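Local coordinates for protein 1-pyrroline-5-carboxylate dehydrogenase (Thermus thermophilus, PDB 1UZB) that catalyses, as an aldehyde dehydrogenase, the probably NAD-dependent oxidation of the proline-breakdown intermediate 1-pyrroline-5-carboxylate, in its open semialdehyde form, to glutamate, at residues A[4-9]-A[142-147]; A[135-140]-A[186-191]; A[107-112]-A[220-225]; A[437-442]-A[462-467]. One frame throughout, in Å; residues are numbered along the deposited sequence.

Interaction 1. Residues A[4-9]-A[142-147]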
loop_
_atom_site.group_PDB
_atom_site.type_symbol
_atom_site.label_atom_id
_atom_site.label_comp_id
_atom_site.label_asym_id
_atom_site.label_seq_id
_atom_site.Cartn_x
_atom_site.Cartn_y
_atom_site.Cartn_z
ATOM N N GLU A 4 -9.969 17.605 0.982
ATOM C CA GLU A 4 -9.169 17.546 -0.232
ATOM C C GLU A 4 -7.685 17.549 0.101
ATOM O O GLU A 4 -7.275 18.027 1.160
ATOM C CB GLU A 4 -9.483 18.737 -1.142
ATOM C CG GLU A 4 -10.770 18.589 -1.930
ATOM C CD GLU A 4 -11.051 19.786 -2.808
ATOM O OE1 GLU A 4 -11.888 19.661 -3.726
ATOM O OE2 GLU A 4 -10.446 20.854 -2.576
ATOM N N PRO A 5 -6.857 16.996 -0.796
ATOM C CA PRO A 5 -5.416 16.969 -0.550
ATOM C C PRO A 5 -4.914 18.394 -0.344
ATOM O O PRO A 5 -5.443 19.342 -0.927
ATOM C CB PRO A 5 -4.860 16.347 -1.829
ATOM C CG PRO A 5 -5.955 15.428 -2.256
ATOM C CD PRO A 5 -7.197 16.265 -2.030
ATOM N N PHE A 6 -3.901 18.539 0.499
ATOM C CA PHE A 6 -3.317 19.842 0.775
ATOM C C PHE A 6 -2.801 20.519 -0.487
ATOM O O PHE A 6 -2.197 19.875 -1.347
ATOM C CB PHE A 6 -2.151 19.697 1.755
ATOM C CG PHE A 6 -1.367 20.961 1.952
ATOM C CD1 PHE A 6 -1.752 21.899 2.904
ATOM C CD2 PHE A 6 -0.258 21.233 1.151
ATOM C CE1 PHE A 6 -1.046 23.093 3.056
ATOM C CE2 PHE A 6 0.455 22.418 1.292
ATOM C CZ PHE A 6 0.062 23.352 2.245
ATOM N N ARG A 7 -3.051 21.821 -0.580
ATOM C CA ARG A 7 -2.570 22.646 -1.679
ATOM C C ARG A 7 -2.165 23.966 -1.040
ATOM O O ARG A 7 -2.810 24.418 -0.091
ATOM C CB ARG A 7 -3.661 22.910 -2.725
ATOM C CG ARG A 7 -4.233 21.671 -3.396
ATOM C CD ARG A 7 -4.762 21.998 -4.790
ATOM N NE ARG A 7 -5.745 23.079 -4.783
ATOM C CZ ARG A 7 -6.989 22.963 -4.330
ATOM N NH1 ARG A 7 -7.416 21.807 -3.841
ATOM N NH2 ARG A 7 -7.809 24.005 -4.366
ATOM N N ASN A 8 -1.098 24.580 -1.534
ATOM C CA ASN A 8 -0.669 25.858 -0.979
ATOM C C ASN A 8 -1.619 26.983 -1.375
ATOM O O ASN A 8 -2.156 26.999 -2.484
ATOM C CB ASN A 8 0.745 26.209 -1.450
ATOM C CG ASN A 8 1.792 25.255 -0.910
ATOM O OD1 ASN A 8 2.111 24.243 -1.534
ATOM N ND2 ASN A 8 2.324 25.570 0.265
ATOM N N GLU A 9 -1.827 27.919 -0.454
ATOM C CA GLU A 9 -2.695 29.069 -0.687
ATOM C C GLU A 9 -1.991 29.984 -1.685
ATOM O O GLU A 9 -0.851 30.375 -1.471
ATOM C CB GLU A 9 -2.924 29.812 0.631
ATOM C CG GLU A 9 -3.797 31.061 0.554
ATOM C CD GLU A 9 -5.264 30.757 0.321
ATOM O OE1 GLU A 9 -5.713 29.650 0.679
ATOM O OE2 GLU A 9 -5.974 31.639 -0.207
ATOM N N ILE A 142 -1.808 26.118 9.016
ATOM C CA ILE A 142 -3.019 25.579 9.620
ATOM C C ILE A 142 -3.549 24.388 8.822
ATOM O O ILE A 142 -3.842 23.334 9.389
ATOM C CB ILE A 142 -4.118 26.656 9.717
ATOM C CG1 ILE A 142 -3.617 27.848 10.537
ATOM C CG2 ILE A 142 -5.356 26.066 10.372
ATOM C CD1 ILE A 142 -4.559 29.042 10.513
ATOM N N GLU A 143 -3.661 24.555 7.507
ATOM C CA GLU A 143 -4.161 23.494 6.637
ATOM C C GLU A 143 -3.253 22.266 6.657
ATOM O O GLU A 143 -3.729 21.129 6.706
ATOM C CB GLU A 143 -4.277 24.002 5.195
ATOM C CG GLU A 143 -5.314 25.093 4.960
ATOM C CD GLU A 143 -6.737 24.565 4.903
ATOM O OE1 GLU A 143 -6.924 23.335 4.832
ATOM O OE2 GLU A 143 -7.677 25.388 4.917
ATOM N N TYR A 144 -1.945 22.501 6.628
ATOM C CA TYR A 144 -0.977 21.414 6.626
ATOM C C TYR A 144 -0.958 20.655 7.948
ATOM O O TYR A 144 -1.097 19.432 7.964
ATOM C CB TYR A 144 0.426 21.949 6.319
ATOM C CG TYR A 144 1.449 20.855 6.113
ATOM C CD1 TYR A 144 1.645 20.277 4.855
ATOM C CD2 TYR A 144 2.190 20.365 7.184
ATOM C CE1 TYR A 144 2.559 19.235 4.677
ATOM C CE2 TYR A 144 3.097 19.328 7.019
ATOM C CZ TYR A 144 3.278 18.769 5.767
ATOM O OH TYR A 144 4.183 17.745 5.615
ATOM N N TYR A 145 -0.789 21.370 9.055
ATOM C CA TYR A 145 -0.744 20.718 10.361
ATOM C C TYR A 145 -2.056 20.014 10.721
ATOM O O TYR A 145 -2.038 18.995 11.409
ATOM C CB TYR A 145 -0.342 21.728 11.444
ATOM C CG TYR A 145 1.084 22.242 11.315
ATOM C CD1 TYR A 145 1.422 23.519 11.755
ATOM C CD2 TYR A 145 2.092 21.453 10.748
ATOM C CE1 TYR A 145 2.721 24.009 11.634
ATOM C CE2 TYR A 145 3.402 21.934 10.616
ATOM C CZ TYR A 145 3.707 23.211 11.060
ATOM O OH TYR A 145 4.982 23.711 10.905
ATOM N N ALA A 146 -3.192 20.531 10.255
ATOM C CA ALA A 146 -4.470 19.879 10.542
ATOM C C ALA A 146 -4.456 18.467 9.957
ATOM O O ALA A 146 -4.935 17.519 10.578
ATOM C CB ALA A 146 -5.616 20.673 9.941
ATOM N N ARG A 147 -3.913 18.343 8.749
ATOM C CA ARG A 147 -3.829 17.060 8.063
ATOM C C ARG A 147 -2.705 16.189 8.616
ATOM O O ARG A 147 -2.885 14.997 8.846
ATOM C CB ARG A 147 -3.612 17.285 6.562
ATOM C CG ARG A 147 -4.809 17.909 5.842
ATOM C CD ARG A 147 -4.429 18.333 4.426
ATOM N NE ARG A 147 -5.567 18.775 3.616
ATOM C CZ ARG A 147 -6.210 19.928 3.767
ATOM N NH1 ARG A 147 -7.229 20.227 2.973
ATOM N NH2 ARG A 147 -5.835 20.788 4.701
#

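Interaction 2. Residues A[135-140]-A[186-191]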
loop_
_atom_site.group_PDB
_atom_site.type_symbol
_atom_site.label_atom_id
_atom_site.label_comp_id
_atom_site.label_asym_id
_atom_site.label_seq_id
_atom_site.Cartn_x
_atom_site.Cartn_y
_atom_site.Cartn_z
ATOM N N VAL A 135 0.605 36.001 5.009
ATOM C CA VAL A 135 -0.701 35.470 5.380
ATOM C C VAL A 135 -0.979 34.124 4.707
ATOM O O VAL A 135 -1.560 33.221 5.324
ATOM C CB VAL A 135 -1.819 36.475 5.034
ATOM C CG1 VAL A 135 -3.177 35.890 5.392
ATOM C CG2 VAL A 135 -1.593 37.779 5.802
ATOM N N ALA A 136 -0.567 33.982 3.449
ATOM C CA ALA A 136 -0.769 32.730 2.727
ATOM C C ALA A 136 -0.044 31.589 3.441
ATOM O O ALA A 136 -0.567 30.480 3.544
ATOM C CB ALA A 136 -0.265 32.866 1.297
ATOM N N GLU A 137 1.161 31.864 3.936
ATOM C CA GLU A 137 1.944 30.860 4.649
ATOM C C GLU A 137 1.250 30.471 5.958
ATOM O O GLU A 137 1.271 29.308 6.346
ATOM C CB GLU A 137 3.350 31.391 4.943
ATOM C CG GLU A 137 4.279 30.363 5.576
ATOM C CD GLU A 137 5.645 30.932 5.907
ATOM O OE1 GLU A 137 6.203 31.670 5.072
ATOM O OE2 GLU A 137 6.168 30.629 6.999
ATOM N N ALA A 138 0.649 31.445 6.640
ATOM C CA ALA A 138 -0.060 31.177 7.892
ATOM C C ALA A 138 -1.217 30.209 7.630
ATOM O O ALA A 138 -1.416 29.248 8.369
ATOM C CB ALA A 138 -0.593 32.482 8.483
ATOM N N ILE A 139 -1.982 30.483 6.576
ATOM C CA ILE A 139 -3.097 29.625 6.207
ATOM C C ILE A 139 -2.537 28.235 5.896
ATOM O O ILE A 139 -3.091 27.223 6.333
ATOM C CB ILE A 139 -3.839 30.201 4.980
ATOM C CG1 ILE A 139 -4.516 31.522 5.364
ATOM C CG2 ILE A 139 -4.868 29.208 4.475
ATOM C CD1 ILE A 139 -4.969 32.349 4.177
ATOM N N ASP A 140 -1.423 28.191 5.165
ATOM C CA ASP A 140 -0.793 26.914 4.825
ATOM C C ASP A 140 -0.430 26.105 6.068
ATOM O O ASP A 140 -0.655 24.897 6.106
ATOM C CB ASP A 140 0.478 27.117 3.988
ATOM C CG ASP A 140 0.189 27.505 2.548
ATOM O OD1 ASP A 140 -0.981 27.421 2.115
ATOM O OD2 ASP A 140 1.149 27.883 1.839
ATOM N N PRO A 186 5.121 37.810 11.535
ATOM C CA PRO A 186 4.178 37.867 12.653
ATOM C C PRO A 186 2.805 37.249 12.475
ATOM O O PRO A 186 2.015 37.213 13.419
ATOM C CB PRO A 186 4.126 39.352 12.971
ATOM C CG PRO A 186 4.213 39.961 11.632
ATOM C CD PRO A 186 5.268 39.142 10.918
ATOM N N VAL A 187 2.496 36.798 11.267
ATOM C CA VAL A 187 1.236 36.106 11.056
ATOM C C VAL A 187 1.611 34.649 10.780
ATOM O O VAL A 187 1.191 33.753 11.497
ATOM C CB VAL A 187 0.421 36.669 9.871
ATOM C CG1 VAL A 187 -0.852 35.843 9.687
ATOM C CG2 VAL A 187 0.052 38.118 10.138
ATOM N N ALA A 188 2.451 34.428 9.772
ATOM C CA ALA A 188 2.870 33.079 9.400
ATOM C C ALA A 188 3.554 32.250 10.491
ATOM O O ALA A 188 3.042 31.206 10.887
ATOM C CB ALA A 188 3.772 33.139 8.174
ATOM N N ILE A 189 4.716 32.695 10.960
ATOM C CA ILE A 189 5.443 31.936 11.976
ATOM C C ILE A 189 4.727 31.947 13.326
ATOM O O ILE A 189 4.722 30.950 14.043
ATOM C CB ILE A 189 6.891 32.446 12.086
ATOM C CG1 ILE A 189 7.613 32.163 10.764
ATOM C CG2 ILE A 189 7.621 31.757 13.235
ATOM C CD1 ILE A 189 9.040 32.653 10.714
ATOM N N PHE A 190 4.111 33.074 13.659
ATOM C CA PHE A 190 3.340 33.202 14.890
ATOM C C PHE A 190 2.278 32.093 14.879
ATOM O O PHE A 190 2.137 31.332 15.833
ATOM C CB PHE A 190 2.674 34.584 14.908
ATOM C CG PHE A 190 1.832 34.856 16.123
ATOM C CD1 PHE A 190 2.422 35.170 17.342
ATOM C CD2 PHE A 190 0.445 34.847 16.033
ATOM C CE1 PHE A 190 1.638 35.478 18.456
ATOM C CE2 PHE A 190 -0.349 35.153 17.140
ATOM C CZ PHE A 190 0.250 35.471 18.354
ATOM N N THR A 191 1.551 31.987 13.771
ATOM C CA THR A 191 0.503 30.982 13.633
ATOM C C THR A 191 1.032 29.548 13.630
ATOM O O THR A 191 0.533 28.693 14.367
ATOM C CB THR A 191 -0.296 31.211 12.342
ATOM O OG1 THR A 191 -0.961 32.478 12.412
ATOM C CG2 THR A 191 -1.331 30.118 12.151
#

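Interaction 3. Residues A[107-112]-A[220-225]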
loop_
_atom_site.group_PDB
_atom_site.type_symbol
_atom_site.label_atom_id
_atom_site.label_comp_id
_atom_site.label_asym_id
_atom_site.label_seq_id
_atom_site.Cartn_x
_atom_site.Cartn_y
_atom_site.Cartn_z
ATOM N N ALA A 107 -10.248 28.645 7.495
ATOM C CA ALA A 107 -11.304 29.222 6.669
ATOM C C ALA A 107 -11.584 30.654 7.108
ATOM O O ALA A 107 -11.803 31.535 6.277
ATOM C CB ALA A 107 -12.574 28.383 6.769
ATOM N N LEU A 108 -11.575 30.880 8.417
ATOM C CA LEU A 108 -11.811 32.212 8.955
ATOM C C LEU A 108 -10.656 33.146 8.603
ATOM O O LEU A 108 -10.873 34.319 8.288
ATOM C CB LEU A 108 -12.000 32.142 10.474
ATOM C CG LEU A 108 -13.262 31.405 10.935
ATOM C CD1 LEU A 108 -13.253 31.278 12.451
ATOM C CD2 LEU A 108 -14.507 32.155 10.464
ATOM N N MET A 109 -9.427 32.634 8.650
ATOM C CA MET A 109 -8.274 33.457 8.311
ATOM C C MET A 109 -8.306 33.800 6.823
ATOM O O MET A 109 -8.005 34.929 6.433
ATOM C CB MET A 109 -6.971 32.728 8.649
ATOM C CG MET A 109 -5.724 33.566 8.372
ATOM S SD MET A 109 -4.178 32.820 8.944
ATOM C CE MET A 109 -4.290 33.130 10.704
ATOM N N ARG A 110 -8.681 32.829 5.993
ATOM C CA ARG A 110 -8.746 33.054 4.556
ATOM C C ARG A 110 -9.737 34.168 4.212
ATOM O O ARG A 110 -9.493 34.967 3.307
ATOM C CB ARG A 110 -9.131 31.754 3.836
ATOM C CG ARG A 110 -9.029 31.831 2.320
ATOM C CD ARG A 110 -9.348 30.499 1.645
ATOM N NE ARG A 110 -8.374 29.452 1.953
ATOM C CZ ARG A 110 -8.575 28.461 2.818
ATOM N NH1 ARG A 110 -7.625 27.557 3.027
ATOM N NH2 ARG A 110 -9.724 28.370 3.474
ATOM N N ARG A 111 -10.849 34.233 4.938
ATOM C CA ARG A 111 -11.842 35.271 4.677
ATOM C C ARG A 111 -11.409 36.652 5.171
ATOM O O ARG A 111 -12.023 37.656 4.817
ATOM C CB ARG A 111 -13.189 34.879 5.293
ATOM C CG ARG A 111 -13.847 33.722 4.563
ATOM C CD ARG A 111 -14.969 33.084 5.356
ATOM N NE ARG A 111 -15.496 31.921 4.650
ATOM C CZ ARG A 111 -15.883 30.795 5.242
ATOM N NH1 ARG A 111 -15.807 30.671 6.560
ATOM N NH2 ARG A 111 -16.331 29.786 4.507
ATOM N N ARG A 112 -10.355 36.706 5.984
ATOM C CA ARG A 112 -9.844 37.977 6.502
ATOM C C ARG A 112 -8.452 38.273 5.945
ATOM O O ARG A 112 -7.708 39.090 6.493
ATOM C CB ARG A 112 -9.780 37.948 8.035
ATOM C CG ARG A 112 -11.142 37.909 8.711
ATOM C CD ARG A 112 -11.021 37.963 10.228
ATOM N NE ARG A 112 -10.403 39.202 10.696
ATOM C CZ ARG A 112 -10.276 39.537 11.977
ATOM N NH1 ARG A 112 -9.700 40.682 12.316
ATOM N NH2 ARG A 112 -10.729 38.724 12.922
ATOM N N PHE A 220 -5.464 36.146 17.100
ATOM C CA PHE A 220 -6.210 35.586 18.219
ATOM C C PHE A 220 -7.709 35.820 18.102
ATOM O O PHE A 220 -8.501 35.037 18.628
ATOM C CB PHE A 220 -5.674 36.082 19.563
ATOM C CG PHE A 220 -4.699 35.130 20.182
ATOM C CD1 PHE A 220 -3.397 35.039 19.701
ATOM C CD2 PHE A 220 -5.110 34.238 21.170
ATOM C CE1 PHE A 220 -2.522 34.073 20.182
ATOM C CE2 PHE A 220 -4.243 33.265 21.660
ATOM C CZ PHE A 220 -2.945 33.181 21.164
ATOM N N GLU A 221 -8.109 36.881 17.408
ATOM C CA GLU A 221 -9.533 37.117 17.202
ATOM C C GLU A 221 -10.045 35.927 16.392
ATOM O O GLU A 221 -11.150 35.438 16.613
ATOM C CB GLU A 221 -9.778 38.401 16.409
ATOM C CG GLU A 221 -9.607 39.686 17.197
ATOM C CD GLU A 221 -9.966 40.904 16.371
ATOM O OE1 GLU A 221 -9.351 41.096 15.304
ATOM O OE2 GLU A 221 -10.863 41.667 16.784
ATOM N N ILE A 222 -9.228 35.464 15.448
ATOM C CA ILE A 222 -9.595 34.323 14.622
ATOM C C ILE A 222 -9.672 33.051 15.470
ATOM O O ILE A 222 -10.621 32.272 15.345
ATOM C CB ILE A 222 -8.588 34.135 13.465
ATOM C CG1 ILE A 222 -8.722 35.304 12.481
ATOM C CG2 ILE A 222 -8.844 32.814 12.751
ATOM C CD1 ILE A 222 -7.632 35.358 11.423
ATOM N N PHE A 223 -8.692 32.840 16.343
ATOM C CA PHE A 223 -8.724 31.655 17.197
ATOM C C PHE A 223 -9.979 31.665 18.072
ATOM O O PHE A 223 -10.620 30.629 18.273
ATOM C CB PHE A 223 -7.492 31.584 18.111
ATOM C CG PHE A 223 -6.181 31.365 17.387
ATOM C CD1 PHE A 223 -6.126 30.724 16.150
ATOM C CD2 PHE A 223 -4.989 31.764 17.983
ATOM C CE1 PHE A 223 -4.893 30.482 15.521
ATOM C CE2 PHE A 223 -3.763 31.527 17.368
ATOM C CZ PHE A 223 -3.714 30.886 16.136
ATOM N N HIS A 224 -10.327 32.841 18.591
ATOM C CA HIS A 224 -11.500 32.972 19.443
ATOM C C HIS A 224 -12.768 32.651 18.665
ATOM O O HIS A 224 -13.606 31.873 19.121
ATOM C CB HIS A 224 -11.595 34.392 20.011
ATOM C CG HIS A 224 -12.797 34.614 20.878
ATOM N ND1 HIS A 224 -12.940 34.031 22.119
ATOM C CD2 HIS A 224 -13.921 35.339 20.671
ATOM C CE1 HIS A 224 -14.100 34.389 22.640
ATOM N NE2 HIS A 224 -14.715 35.183 21.781
ATOM N N GLU A 225 -12.906 33.244 17.486
ATOM C CA GLU A 225 -14.089 33.002 16.671
ATOM C C GLU A 225 -14.197 31.533 16.261
ATOM O O GLU A 225 -15.298 30.978 16.207
ATOM C CB GLU A 225 -14.073 33.897 15.428
ATOM C CG GLU A 225 -15.279 33.698 14.528
ATOM C CD GLU A 225 -15.388 34.748 13.443
ATOM O OE1 GLU A 225 -16.245 34.587 12.551
ATOM O OE2 GLU A 225 -14.624 35.734 13.485
HETATM O O HOH W 1 -12.420 35.813 12.072
#

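Interaction 4. Residues A[437-442]-A[462-467]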
loop_
_atom_site.group_PDB
_atom_site.type_symbol
_atom_site.label_atom_id
_atom_site.label_comp_id
_atom_site.label_asym_id
_atom_site.label_seq_id
_atom_site.Cartn_x
_atom_site.Cartn_y
_atom_site.Cartn_z
ATOM N N VAL A 437 33.858 28.679 1.285
ATOM C CA VAL A 437 33.449 29.963 1.842
ATOM C C VAL A 437 31.988 29.907 2.288
ATOM O O VAL A 437 31.630 30.432 3.341
ATOM C CB VAL A 437 33.641 31.099 0.808
ATOM C CG1 VAL A 437 33.002 32.388 1.303
ATOM C CG2 VAL A 437 35.126 31.319 0.561
ATOM N N ALA A 438 31.150 29.251 1.492
ATOM C CA ALA A 438 29.736 29.138 1.822
ATOM C C ALA A 438 29.540 28.444 3.168
ATOM O O ALA A 438 28.738 28.887 3.992
ATOM C CB ALA A 438 29.005 28.374 0.727
ATOM N N ASN A 439 30.285 27.365 3.394
ATOM C CA ASN A 439 30.171 26.606 4.633
ATOM C C ASN A 439 30.859 27.221 5.839
ATOM O O ASN A 439 30.518 26.897 6.978
ATOM C CB ASN A 439 30.714 25.186 4.444
ATOM C CG ASN A 439 29.802 24.324 3.604
ATOM O OD1 ASN A 439 28.581 24.372 3.753
ATOM N ND2 ASN A 439 30.386 23.520 2.728
ATOM N N ASP A 440 31.816 28.112 5.599
ATOM C CA ASP A 440 32.563 28.704 6.695
ATOM C C ASP A 440 31.914 29.869 7.433
ATOM O O ASP A 440 32.377 31.008 7.359
ATOM C CB ASP A 440 33.968 29.097 6.220
ATOM C CG ASP A 440 34.882 29.498 7.369
ATOM O OD1 ASP A 440 34.673 29.010 8.501
ATOM O OD2 ASP A 440 35.820 30.288 7.138
ATOM N N THR A 441 30.821 29.565 8.127
ATOM C CA THR A 441 30.117 30.524 8.979
ATOM C C THR A 441 29.540 29.654 10.087
ATOM O O THR A 441 29.512 28.430 9.970
ATOM C CB THR A 441 28.932 31.272 8.291
ATOM O OG1 THR A 441 27.772 30.430 8.263
ATOM C CG2 THR A 441 29.301 31.708 6.891
ATOM N N PRO A 442 29.087 30.267 11.187
ATOM C CA PRO A 442 28.522 29.470 12.283
ATOM C C PRO A 442 27.100 28.989 11.996
ATOM O O PRO A 442 26.542 28.199 12.758
ATOM C CB PRO A 442 28.540 30.441 13.465
ATOM C CG PRO A 442 29.587 31.462 13.089
ATOM C CD PRO A 442 29.342 31.648 11.621
ATOM N N ARG A 462 25.192 17.602 -1.945
ATOM C CA ARG A 462 25.855 16.774 -0.947
ATOM C C ARG A 462 26.734 17.535 0.045
ATOM O O ARG A 462 26.873 17.108 1.192
ATOM C CB ARG A 462 26.731 15.716 -1.633
ATOM C CG ARG A 462 26.025 14.850 -2.666
ATOM C CD ARG A 462 26.916 13.694 -3.113
ATOM N NE ARG A 462 28.189 14.148 -3.674
ATOM C CZ ARG A 462 28.333 14.679 -4.885
ATOM N NH1 ARG A 462 27.281 14.827 -5.678
ATOM N NH2 ARG A 462 29.533 15.063 -5.303
ATOM N N GLU A 463 27.303 18.663 -0.379
ATOM C CA GLU A 463 28.234 19.396 0.480
ATOM C C GLU A 463 27.961 20.837 0.911
ATOM O O GLU A 463 28.682 21.352 1.764
ATOM C CB GLU A 463 29.631 19.323 -0.142
ATOM C CG GLU A 463 30.178 17.906 -0.266
ATOM C CD GLU A 463 30.380 17.237 1.080
ATOM O OE1 GLU A 463 31.139 17.788 1.905
ATOM O OE2 GLU A 463 29.783 16.162 1.315
ATOM N N PHE A 464 26.972 21.506 0.326
ATOM C CA PHE A 464 26.645 22.878 0.736
ATOM C C PHE A 464 25.790 22.624 1.983
ATOM O O PHE A 464 24.600 22.306 1.879
ATOM C CB PHE A 464 25.829 23.564 -0.364
ATOM C CG PHE A 464 25.714 25.065 -0.215
ATOM C CD1 PHE A 464 25.695 25.675 1.040
ATOM C CD2 PHE A 464 25.541 25.863 -1.347
ATOM C CE1 PHE A 464 25.494 27.058 1.158
ATOM C CE2 PHE A 464 25.342 27.241 -1.233
ATOM C CZ PHE A 464 25.316 27.834 0.019
ATOM N N HIS A 465 26.402 22.767 3.157
ATOM C CA HIS A 465 25.740 22.440 4.418
ATOM C C HIS A 465 24.726 23.410 5.004
ATOM O O HIS A 465 24.995 24.106 5.986
ATOM C CB HIS A 465 26.808 22.106 5.473
ATOM C CG HIS A 465 26.302 21.264 6.605
ATOM N ND1 HIS A 465 25.763 20.010 6.417
ATOM C CD2 HIS A 465 26.262 21.493 7.941
ATOM C CE1 HIS A 465 25.411 19.503 7.585
ATOM N NE2 HIS A 465 25.702 20.382 8.526
ATOM N N VAL A 466 23.541 23.429 4.401
ATOM C CA VAL A 466 22.443 24.265 4.867
ATOM C C VAL A 466 21.186 23.403 4.847
ATOM O O VAL A 466 21.088 22.457 4.062
ATOM C CB VAL A 466 22.239 25.518 3.974
ATOM C CG1 VAL A 466 23.439 26.448 4.099
ATOM C CG2 VAL A 466 22.028 25.110 2.531
ATOM N N GLY A 467 20.231 23.730 5.710
ATOM C CA GLY A 467 19.007 22.950 5.782
ATOM C C GLY A 467 18.058 23.126 4.612
ATOM O O GLY A 467 17.260 22.234 4.323
#

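Interaction 1. Residues A[4-9]-A[142-147]
Arg147 reaches from its helix across Phe6 to the main chain of Glu4, tying the irregular N-terminal segment 4-9 to helix 128-149. From CB, chi1 (-68°) sets CG beside the backbone N, and an extended run from CG to NE carries the guanidinium outward. On the way CD packs against Phe6 CB at 3.8 Å. NE then donates to Glu4 O over 3.1 Å, nearly in line with the carbonyl, and NH1 takes the same oxygen at 2.9 Å. One carbonyl is thus gripped side-on by two N-H groups, while Phe6 CA lies over a face of the guanidinium. The other terminal nitrogen turns back to its own helix: Arg147 NH2 bonds Glu143 O at 2.9 Å. Arg147 NH2 also makes a nearly straight salt bridge of 2.8 Å to Glu143 OE1, on its anti lone pair. These bonds hold the flat group against rotation.

Phe6 fills the space beside this chain. Its CE1 touches Tyr144 CB at 3.8 Å, and the edge of the tyrosine is directed at the phenylalanine face in a T-shaped pair, planes at 90°. The 142-147 segment lies on helix 128-149, whose other sides pack on helices 95-111, 188-199 and 500-504; Phe6 also packs on Val160 of one neighbouring subunit and Glu4 on Pro163 of another, so the N-terminal segment lies between this helix and other subunits.

Interaction 2. Residues A[135-140]-A[186-191]
Val187 and Glu137 owe their places against Ala138 and Ala188 to similar first torsions: in the valine CG1 stands opposite the backbone N (chi1 177°), and in the glutamate CG does the same (chi1 -175°). The first swings CG1 onto Ala138 CB, 3.6 Å away; the second starts an extended chain that runs alongside Ala188 CB, with Glu137 CB, CG, CD and OE2 all within van der Waals range of that one methyl.

This is close helix-helix packing in the Rossmann-like cofactor domain of the aldehyde dehydrogenase fold, between helix 128-149 and the start of helix 188-199. The loop that ends at Pro186 carries the Pro-Trp-Asn-Phe-Pro sequence familiar in this family, where it leads toward the active site, and the contact falls where this loop passes into helix 188-199. Small residues make the approach possible. The CA atoms of Ala138 and Ala188 are just 3.8 Å apart, and Ala138 CB sits 3.6 Å from Ala188 CA, with no larger side chain between the backbones. No hydrogen bond joins the two segments themselves, although Asp134, on the same helix as Ala138, accepts from Ala188 N.

Leu120 and Val215 from helices 113-124 and 213-226 close over Val187, and Met109 covers Ala138 and Thr191. The buried hydroxyl of Thr191 is satisfied within its own turn: OG1 donates to Val187 O at 2.7 Å, reaching that oxygen from the face opposite to Thr191 N, while Thr191 CG2 rests 3.9 Å from Ala138 O.

Interaction 3. Residues A[107-112]-A[220-225]
Ile222 meets Met109 at about a right angle, its CD1 pressed against Met109 CB at 3.9 Å, while its CG2 touches Leu108 CB at the same distance. The contact joins two helices of the Rossmann-like cofactor domain: helix 213-226, the beta-alpha-beta connection between parallel strands 203-207 and 233-235, and helix 95-111. Their local axes approach to 9.7 Å with N-to-C directions 135° apart.

Arg112 slides past Ile222 in the opposite direction, bent at chi3 (62°), and crosses Glu221 nearly perpendicularly. NH1 makes a straight salt bridge of 3.0 Å to Glu221 OE1, which lies in the guanidinium plane but is itself met from above its carboxylate, the two planes being 68° apart. Each partner is shared: Glu115 also pairs with Arg112 NH1, and Arg36 with Glu221 OE2, giving an alternating chain of charges.

Glu225 stretches out, CG opposite its backbone N, over the leucine branches, with Leu108 CD2 3.6 Å from Glu225 OE1. Its other oxygen, OE2, accepts a 2.6 Å bond from a water that also receives a weak one from Arg112 NH2.

Interaction 4. Residues A[437-442]-A[462-467]
Two hydrogen bonds from the Asn439 side chain to the main chain of residues 463-465 give this contact its polar part. The amide acts at both ends: ND2 donates to Glu463 O at 2.9 Å, and OD1 accepts from His465 N at 2.8 Å. The second bond lies in the carbonyl plane, on a lone pair of OD1; in the first the acceptor is tilted 16° from the amide plane. Donor and acceptor together fix which way round the amide sits, and they supply partners for a backbone that has just left the helix at Phe464. Chi1 of Asn439 (-72°) turns the amide toward that chain. Its plane stands at 66° to the histidine ring, and OD1 also rests 3.4 Å from His465 CB.

The apolar part is a CH-pi contact. Ala438 CB lies over one face of the Phe464 ring, shifted toward its rim, 4.1 Å from the centroid and 3.8 Å from CE1.

Helix 431-439 and helix 454-463 are joined at their C-terminal ends on the mainly parallel, seven-stranded sheet of the catalytic domain; the second connects strands 446-450 and 468-471 as a beta-alpha-beta crossover. Ile296 of strand 293-297 backs both Ala438 and Phe464, and Ile329 of strand 325-331 backs Ala438. Next to 468-471, outermost within this chain, a neighbouring subunit joins: its Lys510 bonds Phe464 O and its main chain hydrogen-bonds Gly467.

Interactions 1, 2 and 3 touch one another in one block of packed helices and the N-terminal segment, their centres 12 to 16 Å apart. Arg110 joins the first to the third, through NH1 to Glu143 OE2 at 2.9 Å and NE to Glu9 OE1 at 3.0 Å. Asp140 links interactions 1 and 2, probably accepting from Glu9 N and Asn8 ND2, and Met109 SD of interaction 3 packs 3.6 Å from Ala138 CB of interaction 2. Interaction 4 stands apart in the other large domain, its centre about 40 Å from that of interaction 3. A bound methylpentanediol, probably from the crystallisation liquor, lies about 4 Å from the side chain of Arg147.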